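PDB 1W23: phosphoserine aminotransferase from Bacillus alcalophilus, which catalyses the reversible, pyridoxal phosphate-dependent transamination between glutamate and 3-phosphohydroxypyruvate that yields phosphoserine in serine biosynthesis, acting as a homodimer. Local coordinates for residues K16-R21 / I244-N249; N55-L60 / N249-I254; N151-T156 / N325-V330; F301-E306 / G331-S336. All coordinates share one frame; numbering follows the deposited sequence. Where two conformers were deposited one is given.

Contact 1: residues K16-R21 / I244-N249; sequences KPALER and IYMLRN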
loop_
_atom_site.group_PDB
_atom_site.type_symbol
_atom_site.label_atom_id
_atom_site.label_comp_id
_atom_site.label_asym_id
_atom_site.label_seq_id
_atom_site.Cartn_x
_atom_site.Cartn_y
_atom_site.Cartn_z
ATOM N N LYS A 16 -2.343 20.721 7.409
ATOM C CA LYS A 16 -1.517 21.436 6.411
ATOM C C LYS A 16 -0.013 21.410 6.764
ATOM O O LYS A 16 0.763 21.235 5.843
ATOM C CB LYS A 16 -2.025 22.850 6.248
ATOM C CG LYS A 16 -1.408 23.583 5.091
ATOM C CD LYS A 16 -1.887 23.068 3.746
ATOM C CE LYS A 16 -3.278 23.617 3.460
ATOM N NZ LYS A 16 -3.725 23.319 2.063
ATOM N N PRO A 17 0.417 21.549 8.016
ATOM C CA PRO A 17 1.877 21.535 8.246
ATOM C C PRO A 17 2.524 20.248 7.795
ATOM O O PRO A 17 3.699 20.271 7.386
ATOM C CB PRO A 17 2.032 21.759 9.748
ATOM C CG PRO A 17 0.742 22.260 10.188
ATOM C CD PRO A 17 -0.330 21.939 9.232
ATOM N N ALA A 18 1.836 19.108 7.869
ATOM C CA ALA A 18 2.435 17.831 7.453
ATOM C C ALA A 18 2.660 17.827 5.930
ATOM O O ALA A 18 3.651 17.287 5.426
ATOM C CB ALA A 18 1.560 16.681 7.890
ATOM N N LEU A 19 1.695 18.394 5.199
ATOM C CA LEU A 19 1.780 18.510 3.746
ATOM C C LEU A 19 2.813 19.545 3.343
ATOM O O LEU A 19 3.545 19.319 2.355
ATOM C CB LEU A 19 0.405 18.829 3.132
ATOM C CG LEU A 19 -0.576 17.642 3.086
ATOM C CD1 LEU A 19 -1.984 18.180 2.836
ATOM C CD2 LEU A 19 -0.179 16.656 2.024
ATOM N N GLU A 20 2.860 20.694 3.998
ATOM C CA GLU A 20 3.849 21.712 3.674
ATOM C C GLU A 20 5.254 21.207 3.908
ATOM O O GLU A 20 6.141 21.465 3.108
ATOM C CB GLU A 20 3.564 22.976 4.468
ATOM C CG GLU A 20 2.322 23.734 4.033
ATOM C CD GLU A 20 1.777 24.770 4.961
ATOM O OE1 GLU A 20 1.988 24.640 6.179
ATOM O OE2 GLU A 20 1.071 25.697 4.518
ATOM N N ARG A 21 5.463 20.473 4.997
ATOM C CA ARG A 21 6.757 19.829 5.273
ATOM C C ARG A 21 7.127 18.862 4.153
ATOM O O ARG A 21 8.231 18.884 3.637
ATOM C CB ARG A 21 6.674 19.132 6.642
ATOM C CG ARG A 21 7.897 18.379 7.085
ATOM C CD ARG A 21 7.669 17.771 8.460
ATOM N NE ARG A 21 8.854 17.093 8.946
ATOM C CZ ARG A 21 8.855 16.377 10.082
ATOM N NH1 ARG A 21 7.726 16.230 10.816
ATOM N NH2 ARG A 21 9.989 15.809 10.494
ATOM N N ILE A 244 4.233 5.857 5.158
ATOM C CA ILE A 244 4.742 5.831 6.535
ATOM C C ILE A 244 5.411 7.145 6.886
ATOM O O ILE A 244 5.260 7.657 8.026
ATOM C CB ILE A 244 5.651 4.593 6.741
ATOM C CG1 ILE A 244 4.811 3.312 6.669
ATOM C CG2 ILE A 244 6.425 4.696 8.040
ATOM C CD1 ILE A 244 5.589 2.033 6.413
ATOM N N TYR A 245 6.130 7.757 5.955
ATOM C CA TYR A 245 6.705 9.091 6.174
ATOM C C TYR A 245 5.599 10.094 6.420
ATOM O O TYR A 245 5.698 10.927 7.361
ATOM C CB TYR A 245 7.531 9.440 4.904
ATOM C CG TYR A 245 7.788 10.908 4.769
ATOM C CD1 TYR A 245 8.826 11.552 5.439
ATOM C CD2 TYR A 245 6.985 11.711 3.961
ATOM C CE1 TYR A 245 9.040 12.911 5.293
ATOM C CE2 TYR A 245 7.178 13.054 3.844
ATOM C CZ TYR A 245 8.232 13.657 4.525
ATOM O OH TYR A 245 8.375 15.019 4.385
ATOM N N MET A 246 4.513 10.081 5.639
ATOM C CA MET A 246 3.423 11.036 5.882
ATOM C C MET A 246 2.767 10.779 7.222
ATOM O O MET A 246 2.390 11.744 7.924
ATOM C CB MET A 246 2.404 10.980 4.742
ATOM C CG MET A 246 2.879 11.626 3.471
ATOM S SD MET A 246 3.244 13.363 3.590
ATOM C CE MET A 246 1.774 14.047 4.277
ATOM N N LEU A 247 2.563 9.517 7.613
ATOM C CA LEU A 247 2.073 9.157 8.918
ATOM C C LEU A 247 2.967 9.776 10.010
ATOM O O LEU A 247 2.458 10.392 10.962
ATOM C CB LEU A 247 2.018 7.626 9.037
ATOM C CG LEU A 247 1.770 7.038 10.439
ATOM C CD1 LEU A 247 0.479 7.345 11.019
ATOM C CD2 LEU A 247 2.047 5.528 10.369
ATOM N N ARG A 248 4.289 9.635 9.888
ATOM C CA ARG A 248 5.189 10.263 10.829
ATOM C C ARG A 248 4.889 11.752 10.917
ATOM O O ARG A 248 4.796 12.318 12.022
ATOM C CB ARG A 248 6.639 9.937 10.402
ATOM C CG ARG A 248 7.725 10.310 11.427
ATOM C CD ARG A 248 8.024 11.813 11.604
ATOM N NE ARG A 248 8.331 12.459 10.303
ATOM C CZ ARG A 248 9.542 12.521 9.807
ATOM N NH1 ARG A 248 10.612 12.064 10.456
ATOM N NH2 ARG A 248 9.712 13.070 8.581
ATOM N N ASN A 249 4.819 12.434 9.760
ATOM C CA ASN A 249 4.561 13.877 9.776
ATOM C C ASN A 249 3.249 14.211 10.463
ATOM O O ASN A 249 3.189 15.224 11.228
ATOM C CB ASN A 249 4.555 14.429 8.358
ATOM C CG ASN A 249 5.903 14.500 7.700
ATOM O OD1 ASN A 249 6.925 14.036 8.228
ATOM N ND2 ASN A 249 5.912 15.180 6.541
HETATM O O HOH W 1 4.949 17.198 10.308
#
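Helices 16-24 and 241-256 of the class-V aminotransferase fold meet in a buried contact, their short segments 132° apart and the helices running mostly against each other. Along the second segment, Tyr245 comes first: its ring swings so that OH reaches the Arg21 end of the other helix, where its main polar partner is Glu25. Met246, bent at chi2 and chi3, puts CE 4.0 Å from Leu19 CD2 and near the carbonyl oxygen of Ala18; Met37 of the second subunit packs on it as well. Arg248 folds back so that NE and NH2 both hold Asn249 OD1, each at 3.0 Å, side-on and in the guanidinium plane, while its NH1 bonds to Gln52. The extended Arg21 lays its own guanidinium flat on that of Arg248, planes 9° apart; the salt bridge from Arg21 to Asp252 probably eases this like-charge stack. Asn249 closes the series, its CB 3.8 Å from Ala18 CB and its ND2 giving an N-H to a lone pair of Ala18 O, 3.3 Å away. An alanine here would remove the amide that ties Arg248 to the first helix, and would probably loosen the stack. One water joins Arg21 NH1 to Asn249 O.

Contact 2: residues N55-L60 / N249-I254; sequences NLLREL and NVLDWI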
loop_
_atom_site.group_PDB
_atom_site.type_symbol
_atom_site.label_atom_id
_atom_site.label_comp_id
_atom_site.label_asym_id
_atom_site.label_seq_id
_atom_site.Cartn_x
_atom_site.Cartn_y
_atom_site.Cartn_z
ATOM N N ASN A 55 7.719 5.340 17.418
ATOM C CA ASN A 55 7.932 5.964 18.735
ATOM C C ASN A 55 6.893 7.050 19.019
ATOM O O ASN A 55 6.463 7.190 20.171
ATOM C CB ASN A 55 9.362 6.504 18.797
ATOM C CG ASN A 55 10.359 5.339 18.901
ATOM O OD1 ASN A 55 10.040 4.192 19.177
ATOM N ND2 ASN A 55 11.621 5.675 18.660
ATOM N N LEU A 56 6.482 7.793 18.005
ATOM C CA LEU A 56 5.456 8.816 18.182
ATOM C C LEU A 56 4.138 8.151 18.522
ATOM O O LEU A 56 3.416 8.601 19.421
ATOM C CB LEU A 56 5.339 9.669 16.925
ATOM C CG LEU A 56 6.443 10.683 16.704
ATOM C CD1 LEU A 56 6.466 11.246 15.288
ATOM C CD2 LEU A 56 6.269 11.820 17.708
ATOM N N LEU A 57 3.754 7.073 17.806
ATOM C CA LEU A 57 2.516 6.399 18.166
ATOM C C LEU A 57 2.521 5.864 19.607
ATOM O O LEU A 57 1.560 5.978 20.353
ATOM C CB LEU A 57 2.271 5.203 17.211
ATOM C CG LEU A 57 1.542 5.537 15.933
ATOM C CD1 LEU A 57 1.751 4.516 14.818
ATOM C CD2 LEU A 57 0.045 5.668 16.218
ATOM N N ARG A 58 3.689 5.311 19.969
ATOM C CA ARG A 58 3.856 4.751 21.300
ATOM C C ARG A 58 3.685 5.780 22.378
ATOM O O ARG A 58 3.011 5.564 23.372
ATOM C CB ARG A 58 5.226 4.121 21.370
ATOM C CG ARG A 58 5.540 3.446 22.649
ATOM C CD ARG A 58 6.787 2.538 22.567
ATOM N NE ARG A 58 6.697 1.487 21.516
ATOM C CZ ARG A 58 6.037 0.340 21.738
ATOM N NH1 ARG A 58 5.431 -0.044 22.850
ATOM N NH2 ARG A 58 5.982 -0.586 20.759
ATOM N N GLU A 59 4.316 6.947 22.175
ATOM C CA GLU A 59 4.203 8.053 23.136
ATOM C C GLU A 59 2.766 8.572 23.162
ATOM O O GLU A 59 2.204 8.829 24.246
ATOM C CB GLU A 59 5.179 9.201 22.749
ATOM C CG GLU A 59 5.118 10.443 23.566
ATOM C CD GLU A 59 6.041 11.569 23.099
ATOM O OE1 GLU A 59 6.725 11.431 22.050
ATOM O OE2 GLU A 59 5.932 12.585 23.797
ATOM N N LEU A 60 2.161 8.814 22.000
ATOM C CA LEU A 60 0.891 9.489 21.925
ATOM C C LEU A 60 -0.224 8.653 22.486
ATOM O O LEU A 60 -1.132 9.225 23.123
ATOM C CB LEU A 60 0.603 9.907 20.481
ATOM C CG LEU A 60 1.425 11.051 19.966
ATOM C CD1 LEU A 60 1.329 11.157 18.438
ATOM C CD2 LEU A 60 1.000 12.364 20.614
ATOM N N ASN A 249 4.819 12.434 9.760
ATOM C CA ASN A 249 4.561 13.877 9.776
ATOM C C ASN A 249 3.249 14.211 10.463
ATOM O O ASN A 249 3.189 15.224 11.228
ATOM C CB ASN A 249 4.555 14.429 8.358
ATOM C CG ASN A 249 5.903 14.500 7.700
ATOM O OD1 ASN A 249 6.925 14.036 8.228
ATOM N ND2 ASN A 249 5.912 15.180 6.541
ATOM N N VAL A 250 2.193 13.465 10.246
ATOM C CA VAL A 250 0.900 13.718 10.922
ATOM C C VAL A 250 1.031 13.517 12.409
ATOM O O VAL A 250 0.533 14.323 13.205
ATOM C CB VAL A 250 -0.203 12.840 10.298
ATOM C CG1 VAL A 250 -1.484 12.956 11.137
ATOM C CG2 VAL A 250 -0.464 13.261 8.866
ATOM N N LEU A 251 1.708 12.446 12.832
ATOM C CA LEU A 251 1.883 12.198 14.267
ATOM C C LEU A 251 2.692 13.325 14.927
ATOM O O LEU A 251 2.411 13.709 16.071
ATOM C CB LEU A 251 2.563 10.848 14.504
ATOM C CG LEU A 251 1.799 9.615 14.029
ATOM C CD1 LEU A 251 2.721 8.404 14.058
ATOM C CD2 LEU A 251 0.601 9.391 14.921
ATOM N N ASP A 252 3.685 13.857 14.252
ATOM C CA ASP A 252 4.447 15.012 14.791
ATOM C C ASP A 252 3.492 16.184 15.021
ATOM O O ASP A 252 3.627 16.876 16.050
ATOM C CB ASP A 252 5.568 15.429 13.854
ATOM C CG ASP A 252 6.944 14.885 14.158
ATOM O OD1 ASP A 252 7.246 14.695 15.355
ATOM O OD2 ASP A 252 7.702 14.683 13.191
ATOM N N TRP A 253 2.566 16.425 14.132
ATOM C CA TRP A 253 1.580 17.508 14.304
ATOM C C TRP A 253 0.659 17.212 15.472
ATOM O O TRP A 253 0.395 18.117 16.300
ATOM C CB TRP A 253 0.811 17.687 12.981
ATOM C CG TRP A 253 -0.363 18.571 13.114
ATOM C CD1 TRP A 253 -0.376 19.933 13.081
ATOM C CD2 TRP A 253 -1.725 18.160 13.299
ATOM N NE1 TRP A 253 -1.658 20.414 13.237
ATOM C CE2 TRP A 253 -2.514 19.334 13.370
ATOM C CE3 TRP A 253 -2.401 16.947 13.400
ATOM C CZ2 TRP A 253 -3.896 19.328 13.542
ATOM C CZ3 TRP A 253 -3.765 16.925 13.573
ATOM C CH2 TRP A 253 -4.495 18.106 13.643
ATOM N N ILE A 254 0.147 15.995 15.629
ATOM C CA ILE A 254 -0.678 15.674 16.774
ATOM C C ILE A 254 0.063 15.987 18.061
ATOM O O ILE A 254 -0.485 16.553 19.005
ATOM C CB ILE A 254 -1.196 14.219 16.734
ATOM C CG1 ILE A 254 -2.057 13.950 15.485
ATOM C CG2 ILE A 254 -1.980 13.896 17.996
ATOM C CD1 ILE A 254 -2.463 12.485 15.322
#
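Leu251 is the side chain round which the others are arranged. It projects from helix 241-256 straight at helix 44-61, with CG anti to the carbonyl carbon, and its two methyls divide the work. CD1 sits against the branch point of Leu57, 3.6 Å from CG, the two side chains crossing obliquely. CD2 lies 4.0 Å from both Leu57 CD2 and Leu60 CD1. Closer to the backbone, Leu251 CB meets Leu56 CB at 3.9 Å, the point where the two helices' alpha carbons come nearest. Leu56 and Leu60, one turn apart and in the same conformation, thus flank the Leu251 side chain along the helix. Leu60 also lays CD1 against the carbonyl oxygen of Leu251 at 3.6 Å, and its CD2 touches Ile254 CG2 more loosely at 4.3 Å.

On the other flank Asp252 stands at about a right angle to Leu56, with OD1 3.5 Å from Leu56 CD1. Its chi1, -97°, is well off a staggered position; the carboxylate's second oxygen, OD2, is taken by a salt bridge to Arg21, and a bound magnesium ion lies about 4 Å from the side chain. No hydrogen bond joins the two segments, so the hold between them is apolar.

The segments run in the same general direction, crossing at 31° with their axes 9.7 Å apart at closest approach. Leu57 also packs on Ile69 and Phe71 of strand 67-72, an outermost strand of the mixed seven-stranded sheet, which places helix 44-61 beside that sheet, in the layered helix-and-sheet arrangement of fold type I pyridoxal phosphate enzymes.

Contact 3: residues N151-T156 / N325-V330; sequences NTIYGT and NGHRSV. With PLP (pyridoxal-5'-phosphate), chain J.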
loop_
_atom_site.group_PDB
_atom_site.type_symbol
_atom_site.label_atom_id
_atom_site.label_comp_id
_atom_site.label_asym_id
_atom_site.label_seq_id
_atom_site.Cartn_x
_atom_site.Cartn_y
_atom_site.Cartn_z
ATOM N N ASN A 151 -18.294 3.598 13.948
ATOM C CA ASN A 151 -19.042 3.012 12.841
ATOM C C ASN A 151 -19.253 4.096 11.793
ATOM O O ASN A 151 -20.198 4.896 11.830
ATOM C CB ASN A 151 -20.365 2.448 13.346
ATOM C CG ASN A 151 -20.055 1.454 14.459
ATOM O OD1 ASN A 151 -19.617 0.339 14.173
ATOM N ND2 ASN A 151 -20.275 1.847 15.694
ATOM N N THR A 152 -18.283 4.155 10.865
ATOM C CA THR A 152 -18.079 5.315 9.985
ATOM C C THR A 152 -19.318 5.661 9.175
ATOM O O THR A 152 -19.550 6.844 8.864
ATOM C CB THR A 152 -16.896 4.984 9.016
ATOM O OG1 THR A 152 -15.935 4.217 9.763
ATOM C CG2 THR A 152 -16.249 6.246 8.459
ATOM N N ILE A 153 -20.058 4.632 8.730
ATOM C CA ILE A 153 -21.234 4.851 7.880
ATOM C C ILE A 153 -22.438 5.343 8.625
ATOM O O ILE A 153 -23.260 6.128 8.109
ATOM C CB ILE A 153 -21.527 3.568 7.059
ATOM C CG1 ILE A 153 -20.432 3.409 5.989
ATOM C CG2 ILE A 153 -22.928 3.572 6.467
ATOM C CD1 ILE A 153 -20.310 2.049 5.343
ATOM N N TYR A 154 -22.591 4.875 9.866
ATOM C CA TYR A 154 -23.775 5.151 10.709
ATOM C C TYR A 154 -23.571 6.294 11.679
ATOM O O TYR A 154 -24.562 6.814 12.223
ATOM C CB TYR A 154 -24.205 3.856 11.438
ATOM C CG TYR A 154 -24.857 2.920 10.423
ATOM C CD1 TYR A 154 -24.145 1.931 9.804
ATOM C CD2 TYR A 154 -26.165 3.098 10.072
ATOM C CE1 TYR A 154 -24.749 1.105 8.847
ATOM C CE2 TYR A 154 -26.775 2.271 9.131
ATOM C CZ TYR A 154 -26.050 1.273 8.537
ATOM O OH TYR A 154 -26.648 0.449 7.576
ATOM N N GLY A 155 -22.354 6.744 11.932
ATOM C CA GLY A 155 -22.131 7.900 12.812
ATOM C C GLY A 155 -22.309 7.605 14.283
ATOM O O GLY A 155 -22.706 8.507 15.046
ATOM N N THR A 156 -21.992 6.402 14.723
ATOM C CA THR A 156 -22.034 6.013 16.126
ATOM C C THR A 156 -20.640 5.595 16.596
ATOM O O THR A 156 -19.789 5.218 15.777
ATOM C CB THR A 156 -23.024 4.848 16.357
ATOM O OG1 THR A 156 -22.508 3.741 15.620
ATOM C CG2 THR A 156 -24.435 5.178 15.934
ATOM N N ASN A 325 -22.077 13.992 1.004
ATOM C CA ASN A 325 -23.076 13.004 0.682
ATOM C C ASN A 325 -22.901 11.772 1.555
ATOM O O ASN A 325 -21.786 11.266 1.696
ATOM C CB ASN A 325 -22.913 12.582 -0.797
ATOM C CG ASN A 325 -23.322 13.634 -1.813
ATOM O OD1 ASN A 325 -23.461 14.820 -1.555
ATOM N ND2 ASN A 325 -23.565 13.248 -3.047
ATOM N N GLY A 326 -24.004 11.260 2.099
ATOM C CA GLY A 326 -23.907 10.051 2.894
ATOM C C GLY A 326 -23.348 8.893 2.107
ATOM O O GLY A 326 -23.330 8.861 0.862
ATOM N N HIS A 327 -22.866 7.848 2.814
ATOM C CA HIS A 327 -22.407 6.635 2.112
ATOM C C HIS A 327 -23.533 6.107 1.281
ATOM O O HIS A 327 -24.728 6.206 1.694
ATOM C CB HIS A 327 -21.999 5.596 3.173
ATOM C CG HIS A 327 -21.300 4.394 2.560
ATOM N ND1 HIS A 327 -22.034 3.281 2.204
ATOM C CD2 HIS A 327 -19.998 4.205 2.235
ATOM C CE1 HIS A 327 -21.178 2.417 1.668
ATOM N NE2 HIS A 327 -19.940 2.945 1.696
ATOM N N ARG A 328 -23.197 5.576 0.099
ATOM C CA ARG A 328 -24.124 5.141 -0.870
ATOM C C ARG A 328 -25.124 4.127 -0.331
ATOM O O ARG A 328 -26.268 4.013 -0.752
ATOM C CB ARG A 328 -23.367 4.503 -2.060
ATOM C CG ARG A 328 -22.846 3.125 -1.644
ATOM C CD ARG A 328 -21.772 2.577 -2.534
ATOM N NE ARG A 328 -20.969 1.466 -2.098
ATOM C CZ ARG A 328 -21.028 0.385 -1.349
ATOM N NH1 ARG A 328 -22.148 0.057 -0.688
ATOM N NH2 ARG A 328 -19.962 -0.420 -1.227
ATOM N N SER A 329 -24.739 3.339 0.662
ATOM C CA SER A 329 -25.595 2.308 1.234
ATOM C C SER A 329 -26.716 2.864 2.111
ATOM O O SER A 329 -27.696 2.162 2.385
ATOM C CB SER A 329 -24.804 1.297 2.094
ATOM O OG SER A 329 -24.226 1.933 3.225
ATOM N N VAL A 330 -26.591 4.085 2.613
ATOM C CA VAL A 330 -27.565 4.664 3.512
ATOM C C VAL A 330 -28.131 6.038 3.106
ATOM O O VAL A 330 -29.150 6.478 3.610
ATOM C CB VAL A 330 -27.038 4.820 4.965
ATOM C CG1 VAL A 330 -26.696 3.457 5.564
ATOM C CG2 VAL A 330 -25.852 5.754 5.055
HETATM N N1 PLP J . -13.277 -0.154 8.785
HETATM C C2 PLP J . -13.755 1.126 9.007
HETATM C C2A PLP J . -14.322 1.402 10.350
HETATM C C3 PLP J . -13.675 2.075 8.000
HETATM O O3 PLP J . -14.106 3.296 8.220
HETATM C C4 PLP J . -13.116 1.716 6.719
HETATM C C4A PLP J . -12.976 2.766 5.676
HETATM C C5 PLP J . -12.631 0.409 6.544
HETATM C C6 PLP J . -12.749 -0.503 7.580
HETATM C C5A PLP J . -12.057 -0.073 5.243
HETATM O O4P PLP J . -10.667 0.407 5.136
HETATM P P PLP J . -9.825 0.094 3.772
HETATM O O1P PLP J . -10.554 0.773 2.654
HETATM O O2P PLP J . -9.798 -1.419 3.610
HETATM O O3P PLP J . -8.463 0.666 4.130
HETATM O O HOH W 2 -23.248 7.911 5.785
HETATM O O HOH W 3 -24.644 0.143 5.321
#
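Residues 152-154 turn with helical backbone angles and Gly155 closes the turn at positive phi, its N bonded to Asn151 O, while the irregular 325-330 loop comes up with the alpha carbons of Ile153 and His327 6.2 Å apart. Ile153 carries the packing: CD1 sits squarely over the face of the His327 imidazole, 3.6 Å from the ring centroid, a CH-pi contact, and CG2 lies 3.9 Å from Val330 CG1. Tyr154 crosses Val330 obliquely, with OH 3.6 Å from CG1. The imidazole's rotation is fixed from its own loop: ND1 takes an N-H from Ser329 N at 3.1 Å and lies 2.8 Å from Ser329 OG in a second hydrogen bond. Two waters span the loops, one from Ile153 O to His327 N, the other from Tyr154 OH to Ser329 OG. An alanine in place of His327 would take away the flat surface under Ile153 CD1 and the acceptor for Ser329 N, and would probably loosen the 325-330 loop. His327 also packs on Arg42 of the second subunit, a probable glutamate-binding residue. The 151-156 turn belongs to the pyridoxal phosphate site, Thr152 OG1 being hydrogen-bonded to PLP O3 at 2.6 Å, and the 325-330 loop packs behind it, beside the second subunit.

Contact 4: residues F301-E306 / G331-S336; sequences FNLRNE and GGCRAS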
loop_
_atom_site.group_PDB
_atom_site.type_symbol
_atom_site.label_atom_id
_atom_site.label_comp_id
_atom_site.label_asym_id
_atom_site.label_seq_id
_atom_site.Cartn_x
_atom_site.Cartn_y
_atom_site.Cartn_z
ATOM N N PHE A 301 -26.847 12.589 9.247
ATOM C CA PHE A 301 -28.139 13.237 9.439
ATOM C C PHE A 301 -28.894 13.259 8.100
ATOM O O PHE A 301 -28.332 13.098 7.033
ATOM C CB PHE A 301 -28.028 14.642 10.000
ATOM C CG PHE A 301 -27.222 15.625 9.174
ATOM C CD1 PHE A 301 -27.890 16.508 8.310
ATOM C CD2 PHE A 301 -25.850 15.694 9.223
ATOM C CE1 PHE A 301 -27.197 17.428 7.535
ATOM C CE2 PHE A 301 -25.162 16.653 8.466
ATOM C CZ PHE A 301 -25.851 17.505 7.637
ATOM N N ASN A 302 -30.207 13.483 8.231
ATOM C CA ASN A 302 -31.120 13.639 7.088
ATOM C C ASN A 302 -31.959 14.892 7.300
ATOM O O ASN A 302 -32.221 15.284 8.437
ATOM C CB ASN A 302 -32.081 12.426 6.954
ATOM C CG ASN A 302 -31.439 11.217 6.379
ATOM O OD1 ASN A 302 -31.450 11.072 5.131
ATOM N ND2 ASN A 302 -30.877 10.342 7.210
ATOM N N LEU A 303 -32.477 15.436 6.216
ATOM C CA LEU A 303 -33.535 16.434 6.224
ATOM C C LEU A 303 -34.868 15.696 6.220
ATOM O O LEU A 303 -34.926 14.467 6.286
ATOM C CB LEU A 303 -33.334 17.428 5.074
ATOM C CG LEU A 303 -32.194 18.439 5.269
ATOM C CD1 LEU A 303 -30.797 17.830 5.133
ATOM C CD2 LEU A 303 -32.367 19.603 4.285
ATOM N N ARG A 304 -36.012 16.416 6.156
ATOM C CA ARG A 304 -37.302 15.742 6.310
ATOM C C ARG A 304 -37.720 14.872 5.131
ATOM O O ARG A 304 -38.622 14.025 5.269
ATOM C CB ARG A 304 -38.421 16.772 6.569
ATOM C CG ARG A 304 -38.468 17.281 8.002
ATOM C CD ARG A 304 -39.778 18.034 8.307
ATOM N NE ARG A 304 -39.881 18.283 9.752
ATOM C CZ ARG A 304 -39.411 19.397 10.351
ATOM N NH1 ARG A 304 -38.881 20.398 9.637
ATOM N NH2 ARG A 304 -39.506 19.446 11.677
ATOM N N ASN A 305 -37.191 15.031 3.937
ATOM C CA ASN A 305 -37.480 14.190 2.789
ATOM C C ASN A 305 -36.289 14.193 1.861
ATOM O O ASN A 305 -35.314 14.943 2.033
ATOM C CB ASN A 305 -38.799 14.637 2.158
ATOM C CG ASN A 305 -38.780 16.070 1.653
ATOM O OD1 ASN A 305 -37.917 16.385 0.845
ATOM N ND2 ASN A 305 -39.698 16.898 2.134
ATOM N N GLU A 306 -36.311 13.328 0.878
ATOM C CA GLU A 306 -35.189 13.093 0.005
ATOM C C GLU A 306 -35.017 14.292 -0.915
ATOM O O GLU A 306 -33.874 14.636 -1.293
ATOM C CB GLU A 306 -35.375 11.788 -0.808
ATOM C CG GLU A 306 -34.235 11.504 -1.746
ATOM C CD GLU A 306 -32.909 11.382 -1.058
ATOM O OE1 GLU A 306 -32.804 11.172 0.165
ATOM O OE2 GLU A 306 -31.942 11.511 -1.855
ATOM N N GLY A 331 -27.497 6.741 2.178
ATOM C CA GLY A 331 -28.070 8.026 1.836
ATOM C C GLY A 331 -27.870 9.055 2.938
ATOM O O GLY A 331 -27.023 8.992 3.798
ATOM N N GLY A 332 -28.724 10.113 2.874
ATOM C CA GLY A 332 -28.621 11.255 3.729
ATOM C C GLY A 332 -27.288 11.969 3.593
ATOM O O GLY A 332 -26.704 12.050 2.501
ATOM N N CYS A 333 -26.815 12.528 4.714
ATOM C CA CYS A 333 -25.660 13.392 4.766
ATOM C C CYS A 333 -24.667 12.843 5.796
ATOM O O CYS A 333 -25.088 12.227 6.798
ATOM C CB CYS A 333 -26.042 14.819 5.178
ATOM S SG CYS A 333 -27.376 15.509 4.161
ATOM N N ARG A 334 -23.397 13.092 5.602
ATOM C CA ARG A 334 -22.368 12.667 6.552
ATOM C C ARG A 334 -21.277 13.716 6.542
ATOM O O ARG A 334 -20.607 13.911 5.547
ATOM C CB ARG A 334 -21.780 11.306 6.188
ATOM C CG ARG A 334 -20.685 10.863 7.147
ATOM C CD ARG A 334 -20.255 9.420 6.923
ATOM N NE ARG A 334 -19.813 9.183 5.545
ATOM C CZ ARG A 334 -19.247 8.048 5.154
ATOM N NH1 ARG A 334 -19.033 7.061 6.000
ATOM N NH2 ARG A 334 -18.904 7.923 3.845
ATOM N N ALA A 335 -21.111 14.405 7.691
ATOM C CA ALA A 335 -20.026 15.366 7.870
ATOM C C ALA A 335 -18.885 14.637 8.614
ATOM O O ALA A 335 -19.024 14.353 9.820
ATOM C CB ALA A 335 -20.482 16.593 8.662
ATOM N N SER A 336 -17.809 14.300 7.918
ATOM C CA SER A 336 -16.657 13.646 8.538
ATOM C C SER A 336 -15.732 14.733 9.058
ATOM O O SER A 336 -15.337 15.636 8.333
ATOM C CB SER A 336 -15.980 12.718 7.559
ATOM O OG SER A 336 -16.846 11.664 7.156
HETATM O O HOH W 4 -30.597 10.085 0.720
#
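Glu306 OE1 is held by two donors, a water that donates a hydrogen bond to it over a short 2.5 Å and the side-chain nitrogen ND2 of Asn309. That same water accepts from Gly332 N at 2.9 Å, so the carboxylate at the start of helix 306-318 reaches the other segment through one bridging molecule. Asn309 also bonds to Asn302 OD1, tying that oxygen into the same network.

Beside it, the backbones of Phe301 and Cys333 form an antiparallel hydrogen-bonded pair. Cys333 N points almost along the C=O axis of Phe301, 2.8 Å from O; in return Phe301 N bonds to Cys333 O at 3.0 Å, arriving well above that carbonyl's plane. Side chains of this pair leave the sheet on the same face, toward helices 306-318 and 343-359. Phe301 takes chi1 59°, its ring between the backbone N and carbonyl carbon, the crowded position, and this lays the ring over Cys333. There Cys333 CB stands 3.7 Å from the ring centroid, 14° off the normal, in a CH-pi contact. SG lies obliquely to the ring, 4.4 Å from its centroid, in a sulfur-aromatic contact, and meets Leu303 CD1 at 4.2 Å.

Just before the strand Gly332 runs at positive phi with its CA 3.2 Å from Asn302 OD1; any side chain there would collide with that oxygen and with Phe301 O. The chemistry therefore divides: backbone bonds set the strand register, apolar and aromatic contacts fill the helix-covered face, and a water-linked polar network joins Glu306 to Gly332 beside the pair.

The four contacts form two clusters. Contacts 1 and 2 share Asn249 and helix 241-256, with centres 11 Å apart; helices 16-24 and 44-61, consecutive in the chain, supply their first segments, and the Arg21 to Asp252 salt bridge joins them. Contacts 3 and 4 lie 9 Å apart, probably stitched by hydrogen bonds from Gly326 to Gly332 and from Arg334 to Thr152. Between clusters the centres are 28 to 34 Å apart and the nearest atoms at least about 12 Å. Along the chain contacts 1, 2 and 3 interlock; contact 4 opens only after 1 and 2 have closed, and it alternates with contact 3. Contacts 1 and 3 both touch the second subunit, so each cluster meets the dimer interface.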